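Lysine-sensitive aspartokinase 3 (Escherichia coli, PDB 2J0W) catalyses the ATP-dependent phosphorylation of L-aspartate to 4-phospho-L-aspartate, the first step of lysine biosynthesis, and is feedback-inhibited by lysine. Local coordinates at residues A15-M20 / V127-E132; Q136-D141 / L171-E176; L341-T344 / V349-T352. One frame throughout, in Å; residues are numbered along the deposited sequence.

Contact 1: A15-M20 / V127-E132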
# COMPACT_ATOMS: atom_id res chain seq x y z
N ALA A 15 15.27 34.66 -19.58
CA ALA A 15 15.64 35.45 -18.43
C ALA A 15 16.00 36.85 -18.83
O ALA A 15 15.70 37.80 -18.12
CB ALA A 15 16.82 34.80 -17.71
N ASP A 16 16.64 36.99 -19.98
CA ASP A 16 17.04 38.31 -20.45
C ASP A 16 17.10 38.40 -21.96
O ASP A 16 16.91 37.40 -22.66
CB ASP A 16 18.40 38.68 -19.88
CG ASP A 16 19.44 37.63 -20.17
OD1 ASP A 16 19.45 37.09 -21.30
OD2 ASP A 16 20.26 37.34 -19.26
N PHE A 17 17.37 39.61 -22.44
CA PHE A 17 17.46 39.87 -23.86
C PHE A 17 18.27 38.81 -24.64
O PHE A 17 17.75 38.18 -25.56
CB PHE A 17 18.06 41.26 -24.08
CG PHE A 17 18.02 41.72 -25.51
CD1 PHE A 17 19.19 41.77 -26.27
CD2 PHE A 17 16.82 42.10 -26.09
CE1 PHE A 17 19.15 42.20 -27.59
CE2 PHE A 17 16.77 42.53 -27.42
CZ PHE A 17 17.94 42.58 -28.17
N ASP A 18 19.53 38.61 -24.26
CA ASP A 18 20.38 37.63 -24.94
C ASP A 18 19.70 36.27 -25.01
O ASP A 18 19.44 35.74 -26.09
CB ASP A 18 21.72 37.48 -24.23
CG ASP A 18 22.53 38.77 -24.25
OD1 ASP A 18 22.62 39.40 -25.32
OD2 ASP A 18 23.07 39.14 -23.18
N ALA A 19 19.41 35.72 -23.83
CA ALA A 19 18.75 34.43 -23.70
C ALA A 19 17.51 34.38 -24.57
O ALA A 19 17.27 33.42 -25.32
CB ALA A 19 18.37 34.21 -22.24
N MET A 20 16.72 35.44 -24.48
CA MET A 20 15.50 35.52 -25.25
C MET A 20 15.87 35.36 -26.71
O MET A 20 15.18 34.68 -27.46
CB MET A 20 14.81 36.86 -24.99
CG MET A 20 13.32 36.80 -25.17
SD MET A 20 12.45 37.77 -23.92
CE MET A 20 12.11 39.22 -24.80
N VAL A 127 7.63 38.74 -28.56
CA VAL A 127 7.11 39.08 -29.88
C VAL A 127 7.90 40.24 -30.45
O VAL A 127 8.21 40.26 -31.65
CB VAL A 127 5.60 39.46 -29.86
CG1 VAL A 127 4.81 38.36 -29.21
CG2 VAL A 127 5.39 40.78 -29.13
N GLU A 128 8.26 41.18 -29.58
CA GLU A 128 9.03 42.34 -29.99
C GLU A 128 10.43 41.95 -30.43
O GLU A 128 10.97 42.52 -31.37
CB GLU A 128 9.11 43.36 -28.85
CG GLU A 128 7.81 44.11 -28.65
CD GLU A 128 7.23 44.61 -29.96
OE1 GLU A 128 7.90 45.41 -30.65
OE2 GLU A 128 6.10 44.20 -30.30
N ILE A 129 11.01 40.97 -29.75
CA ILE A 129 12.33 40.51 -30.14
C ILE A 129 12.25 39.81 -31.49
O ILE A 129 13.23 39.79 -32.24
CB ILE A 129 12.92 39.57 -29.09
CG1 ILE A 129 13.64 40.38 -28.02
CG2 ILE A 129 13.87 38.59 -29.73
CD1 ILE A 129 14.50 39.55 -27.10
N LEU A 130 11.09 39.25 -31.81
CA LEU A 130 10.90 38.55 -33.07
C LEU A 130 10.60 39.50 -34.22
O LEU A 130 11.04 39.26 -35.35
CB LEU A 130 9.79 37.51 -32.95
CG LEU A 130 10.09 36.30 -32.07
CD1 LEU A 130 9.00 35.27 -32.23
CD2 LEU A 130 11.43 35.71 -32.46
N ARG A 131 9.85 40.56 -33.95
CA ARG A 131 9.53 41.54 -34.99
C ARG A 131 10.70 42.48 -35.26
O ARG A 131 10.75 43.15 -36.29
CB ARG A 131 8.29 42.34 -34.59
CG ARG A 131 7.04 41.52 -34.66
CD ARG A 131 5.82 42.34 -34.37
NE ARG A 131 4.61 41.55 -34.56
CZ ARG A 131 3.38 41.99 -34.30
NH1 ARG A 131 3.19 43.22 -33.83
NH2 ARG A 131 2.34 41.20 -34.51
N GLU A 132 11.64 42.53 -34.33
CA GLU A 132 12.82 43.37 -34.48
C GLU A 132 13.70 42.69 -35.53
O GLU A 132 14.76 43.20 -35.91
CB GLU A 132 13.57 43.47 -33.15
CG GLU A 132 14.58 44.60 -33.09
CD GLU A 132 14.90 45.01 -31.66
OE1 GLU A 132 15.95 44.58 -31.12
OE2 GLU A 132 14.08 45.76 -31.08

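Contact 2: Q136-D141 / L171-E176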
# COMPACT_ATOMS: atom_id res chain seq x y z
N GLN A 136 6.74 37.73 -38.92
CA GLN A 136 5.32 37.79 -38.65
C GLN A 136 5.12 37.04 -37.35
O GLN A 136 5.04 35.82 -37.35
CB GLN A 136 4.54 37.07 -39.76
CG GLN A 136 4.30 37.90 -40.99
CD GLN A 136 3.58 39.17 -40.66
OE1 GLN A 136 4.19 40.17 -40.26
NE2 GLN A 136 2.24 39.15 -40.81
N ALA A 137 5.06 37.76 -36.23
CA ALA A 137 4.87 37.09 -34.95
C ALA A 137 3.82 37.82 -34.14
O ALA A 137 4.00 38.99 -33.82
CB ALA A 137 6.19 37.05 -34.16
N GLN A 138 2.73 37.15 -33.81
CA GLN A 138 1.69 37.80 -33.02
C GLN A 138 1.52 37.22 -31.62
O GLN A 138 1.74 36.03 -31.37
CB GLN A 138 0.37 37.80 -33.79
CG GLN A 138 -0.03 36.43 -34.35
CD GLN A 138 -1.27 36.52 -35.21
OE1 GLN A 138 -2.30 37.06 -34.79
NE2 GLN A 138 -1.18 35.97 -36.43
N TRP A 139 1.12 38.10 -30.71
CA TRP A 139 0.90 37.77 -29.31
C TRP A 139 -0.51 37.21 -29.16
O TRP A 139 -1.44 37.68 -29.82
CB TRP A 139 1.06 39.04 -28.47
CG TRP A 139 0.98 38.85 -26.99
CD1 TRP A 139 1.99 38.50 -26.15
CD2 TRP A 139 -0.19 39.01 -26.18
NE1 TRP A 139 1.52 38.43 -24.85
CE2 TRP A 139 0.19 38.74 -24.85
CE3 TRP A 139 -1.52 39.35 -26.45
CZ2 TRP A 139 -0.72 38.80 -23.78
CZ3 TRP A 139 -2.43 39.42 -25.39
CH2 TRP A 139 -2.02 39.14 -24.07
N PHE A 140 -0.66 36.19 -28.31
CA PHE A 140 -1.96 35.58 -28.08
C PHE A 140 -2.16 35.26 -26.60
O PHE A 140 -1.25 34.75 -25.96
CB PHE A 140 -2.10 34.29 -28.89
CG PHE A 140 -3.47 33.70 -28.83
CD1 PHE A 140 -4.52 34.29 -29.52
CD2 PHE A 140 -3.72 32.56 -28.08
CE1 PHE A 140 -5.82 33.76 -29.45
CE2 PHE A 140 -5.01 32.01 -28.01
CZ PHE A 140 -6.06 32.61 -28.70
N ASP A 141 -3.35 35.54 -26.09
CA ASP A 141 -3.69 35.30 -24.68
C ASP A 141 -4.29 33.89 -24.44
O ASP A 141 -5.50 33.71 -24.60
CB ASP A 141 -4.69 36.37 -24.22
CG ASP A 141 -4.98 36.31 -22.73
OD1 ASP A 141 -4.93 35.22 -22.12
OD2 ASP A 141 -5.29 37.38 -22.17
N LEU A 171 -6.38 28.49 -34.04
CA LEU A 171 -6.00 27.88 -35.30
C LEU A 171 -5.81 28.95 -36.38
O LEU A 171 -4.74 29.05 -36.99
CB LEU A 171 -7.04 26.85 -35.73
CG LEU A 171 -6.64 26.00 -36.94
CD1 LEU A 171 -5.36 25.27 -36.64
CD2 LEU A 171 -7.75 25.02 -37.25
N PRO A 172 -6.84 29.77 -36.62
CA PRO A 172 -6.72 30.82 -37.64
C PRO A 172 -5.44 31.64 -37.48
O PRO A 172 -4.79 31.98 -38.47
CB PRO A 172 -7.97 31.66 -37.42
CG PRO A 172 -8.98 30.62 -37.02
CD PRO A 172 -8.20 29.74 -36.05
N ARG A 173 -5.08 31.94 -36.24
CA ARG A 173 -3.87 32.71 -35.98
C ARG A 173 -2.60 31.95 -36.36
O ARG A 173 -1.59 32.56 -36.72
CB ARG A 173 -3.81 33.12 -34.50
CG ARG A 173 -4.27 34.54 -34.18
CD ARG A 173 -5.74 34.75 -34.47
NE ARG A 173 -6.01 34.98 -35.89
CZ ARG A 173 -7.23 35.10 -36.40
NH1 ARG A 173 -8.29 35.01 -35.62
NH2 ARG A 173 -7.39 35.32 -37.70
N LEU A 174 -2.65 30.62 -36.29
CA LEU A 174 -1.50 29.78 -36.65
C LEU A 174 -1.34 29.68 -38.15
O LEU A 174 -0.23 29.54 -38.66
CB LEU A 174 -1.66 28.37 -36.07
CG LEU A 174 -1.42 28.20 -34.57
CD1 LEU A 174 -1.69 26.75 -34.20
CD2 LEU A 174 0.01 28.58 -34.19
N ASN A 175 -2.46 29.75 -38.86
CA ASN A 175 -2.46 29.70 -40.31
C ASN A 175 -1.83 30.97 -40.86
O ASN A 175 -0.99 30.93 -41.76
CB ASN A 175 -3.89 29.57 -40.83
CG ASN A 175 -4.51 28.21 -40.52
OD1 ASN A 175 -5.73 28.06 -40.53
ND2 ASN A 175 -3.65 27.22 -40.28
N GLU A 176 -2.23 32.11 -40.29
CA GLU A 176 -1.71 33.41 -40.69
C GLU A 176 -0.21 33.49 -40.51
O GLU A 176 0.51 33.92 -41.40
CB GLU A 176 -2.33 34.53 -39.86
CG GLU A 176 -3.82 34.65 -39.95
CD GLU A 176 -4.33 35.74 -39.03
OE1 GLU A 176 -4.05 35.66 -37.81
OE2 GLU A 176 -5.00 36.67 -39.52

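Contact 3: L341-T344 / V349-T352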
# COMPACT_ATOMS: atom_id res chain seq x y z
N LEU A 341 1.84 7.07 -3.34
CA LEU A 341 2.40 5.91 -2.67
C LEU A 341 1.77 5.53 -1.33
O LEU A 341 1.81 6.30 -0.37
CB LEU A 341 3.92 6.12 -2.49
CG LEU A 341 4.77 6.22 -3.77
CD1 LEU A 341 6.19 6.62 -3.42
CD2 LEU A 341 4.76 4.90 -4.49
N ILE A 342 1.21 4.32 -1.27
CA ILE A 342 0.59 3.79 -0.05
C ILE A 342 1.18 2.43 0.30
O ILE A 342 1.54 1.64 -0.59
CB ILE A 342 -0.94 3.61 -0.20
CG1 ILE A 342 -1.61 4.95 -0.47
CG2 ILE A 342 -1.51 2.99 1.06
CD1 ILE A 342 -3.12 4.88 -0.41
N THR A 343 1.27 2.16 1.60
CA THR A 343 1.79 0.90 2.12
C THR A 343 0.94 0.52 3.33
O THR A 343 0.66 1.37 4.18
CB THR A 343 3.29 1.04 2.52
OG1 THR A 343 4.08 0.12 1.75
CG2 THR A 343 3.50 0.76 4.00
N THR A 344 0.50 -0.74 3.41
CA THR A 344 -0.33 -1.19 4.54
C THR A 344 0.19 -2.40 5.30
O THR A 344 1.13 -3.07 4.88
CB THR A 344 -1.77 -1.53 4.09
OG1 THR A 344 -1.75 -2.65 3.19
CG2 THR A 344 -2.41 -0.36 3.39
N VAL A 349 -2.33 1.86 7.75
CA VAL A 349 -2.03 2.31 6.39
C VAL A 349 -1.15 3.57 6.38
O VAL A 349 -1.57 4.63 6.84
CB VAL A 349 -3.33 2.55 5.62
CG1 VAL A 349 -4.34 3.24 6.52
CG2 VAL A 349 -3.06 3.37 4.37
N ALA A 350 0.06 3.44 5.85
CA ALA A 350 1.01 4.56 5.78
C ALA A 350 0.92 5.27 4.44
O ALA A 350 1.21 4.70 3.39
CB ALA A 350 2.45 4.06 6.01
N LEU A 351 0.51 6.54 4.51
CA LEU A 351 0.34 7.37 3.32
C LEU A 351 1.53 8.29 3.04
O LEU A 351 1.99 9.01 3.94
CB LEU A 351 -0.94 8.19 3.48
CG LEU A 351 -2.23 7.39 3.64
CD1 LEU A 351 -3.32 8.28 4.19
CD2 LEU A 351 -2.65 6.82 2.30
N THR A 352 2.02 8.27 1.80
CA THR A 352 3.16 9.10 1.38
C THR A 352 2.66 10.37 0.71
O THR A 352 2.22 10.34 -0.44
CB THR A 352 4.08 8.34 0.38
OG1 THR A 352 4.63 7.18 1.00
CG2 THR A 352 5.21 9.24 -0.08

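Contact 1: A15-M20 / V127-E132
Ile129 pushes its CD1 methyl between Phe17 and Met20, and with 99 Å² covered it carries the largest share of the contact. Ile129 CD1 lies 3.6 Å from Phe17 CD2, meeting the ring obliquely. On the other side Ile129 CD1 is 3.3 Å from Met20 CE. The same methyl also lies close to Met20 CB and CG; the bends at chi2 and chi3 bring Met20 CE back to it. Ile129 holds CG1 opposite its own carbonyl carbon (chi1 -87°), and chi2 near 180° then stretches CD1 out toward helix 17-27. Both segments belong to the amino acid kinase fold: the first turn of helix 17-27 packs here against the last turns of helix 108-131, and Ile129 reaches further along the former to Asn21 and Ala24. That first turn is fixed by an N-cap, in which Ala19 N donates to Asp16 OD1 at 2.9 Å with an N-H...O angle of 159°. At the outer end of the contact Glu132 OE1 stands near the plane of the Phe17 ring, 4.1 Å from Phe17 CZ at its edge, while Glu132 OE2 accepts from Arg79 N. A serine in place of Phe17 would probably open a gap beside Ile129 CD1, leaving that methyl packed mainly on Met20. The Met20 side chain lies about 8 Å from that of Phe9, a residue of the ATP-binding site.

Contact 2: Q136-D141 / L171-E176
Gln138 of strand 137-139 meets Arg173 and Glu176, one turn apart on helix 159-176, within a beta-alpha-beta unit whose second strand is 178-182. The nearest CA atoms, those of Gln138 and Arg173, are 8.1 Å apart, so side chains span the gap between strand and helix. Backbone hydrogen bonds from Gln138 to Leu178 and Ile180 tie its strand to the parallel neighbour, and Arg173 packs on Val179 of that same strand.

The polar part centres on one carboxylate oxygen. Gln138 NE2 donates to Glu176 OE1 at 3.2 Å with an N-H...O angle of 160°, the acceptor lying close to the amide plane. Within the helix, Arg173 NE forms a salt bridge to Glu176 OE1 at 2.8 Å, and a weak bond from Arg173 NH2 to Glu176 OE2 joins the two groups a second time. This pairing probably helps to keep the carboxylate ionised at the protein surface.

The van der Waals part joins Gln138 to the aliphatic stem of Arg173: Gln138 OE1 rests against Arg173 CG at 3.3 Å, where the two side chains cross at about a right angle. The arginine chain bends at chi2 (65°) and chi3 (-80°), which turns its guanidinium back over Pro172 CB and toward the glutamate. At Glu176 OE1 the two donors, Gln138 NE2 and Arg173 NE, arrive from opposite faces of the carboxylate plane.

Contact 3: L341-T344 / V349-T352
Ala350 N donates to Thr343 O at 2.7 Å, the shortest polar bond between the two strands, and the C=O...N angle of 174° places the donor almost straight ahead of the carbonyl. The return bond, Thr343 N to Ala350 O at 3.1 Å, is less direct, its donor tilted 17° from the carbonyl plane. Together they make Thr343 and Ala350 an antiparallel hydrogen-bonded pair. Further along, Thr352 N reaches Leu341 O at 2.9 Å. The strand axes run 165° apart in direction and approach to 4.6 Å.

Non-hydrogen-bonded pairs put their side chains on the other face. Ile342 and Leu351 lie side by side and point the same way, with Ile342 CD1 3.4 Å from Leu351 CD2. Ile342 CG2, set opposite the backbone N, turns instead to Val349 CG2 at 3.7 Å, so the two branches of one isoleucine serve different neighbours. Thr344 CG2 approaches Val349 CB at 3.8 Å and completes this apolar row. On the Thr343 face, Thr343 CG2 and Ala350 CB are 4.0 Å apart, and the CB atoms of Leu341 and Thr352 also approach each other.

Strand 348-353 continues the sheet through backbone bonds from Val349 and Leu351 to Leu313 and Leu311. The outer strand meets the second subunit, where the hydroxyl of Thr344 is hydrogen-bonded to Ile342 N of that subunit, an exchange repeated in the reverse sense. Val349 comes close to Phe324, and Ile342 to Val339, both residues that bind the inhibitor lysine in another structure of the protein. This is a beta hairpin of an ACT domain, placed at the dimer interface beside the allosteric lysine site.

In the fold
From the N terminus, contact 1 closes first, bringing 127-132 back to 15-20 after 106 intervening residues, mostly helical. Contact 2 follows in series, closing a 29-residue span between strand 137-139 and the end of helix 159-176. These two are neighbours: helix 108-131 is followed, after a short loop, by strand 137-139, Leu130 packs on Ala137 and Val127 on Trp139, so continuous packing runs from helix 17-27 through helix 108-131 to strand 137-139, at the edge of the nine-stranded sheet within this chain. Contact 3 opens much later and spans only a tight hairpin turn in the ACT region. Its centre is 48 Å from each of the others, on the opposite side of the chain's centre. None of the three nests or crosses.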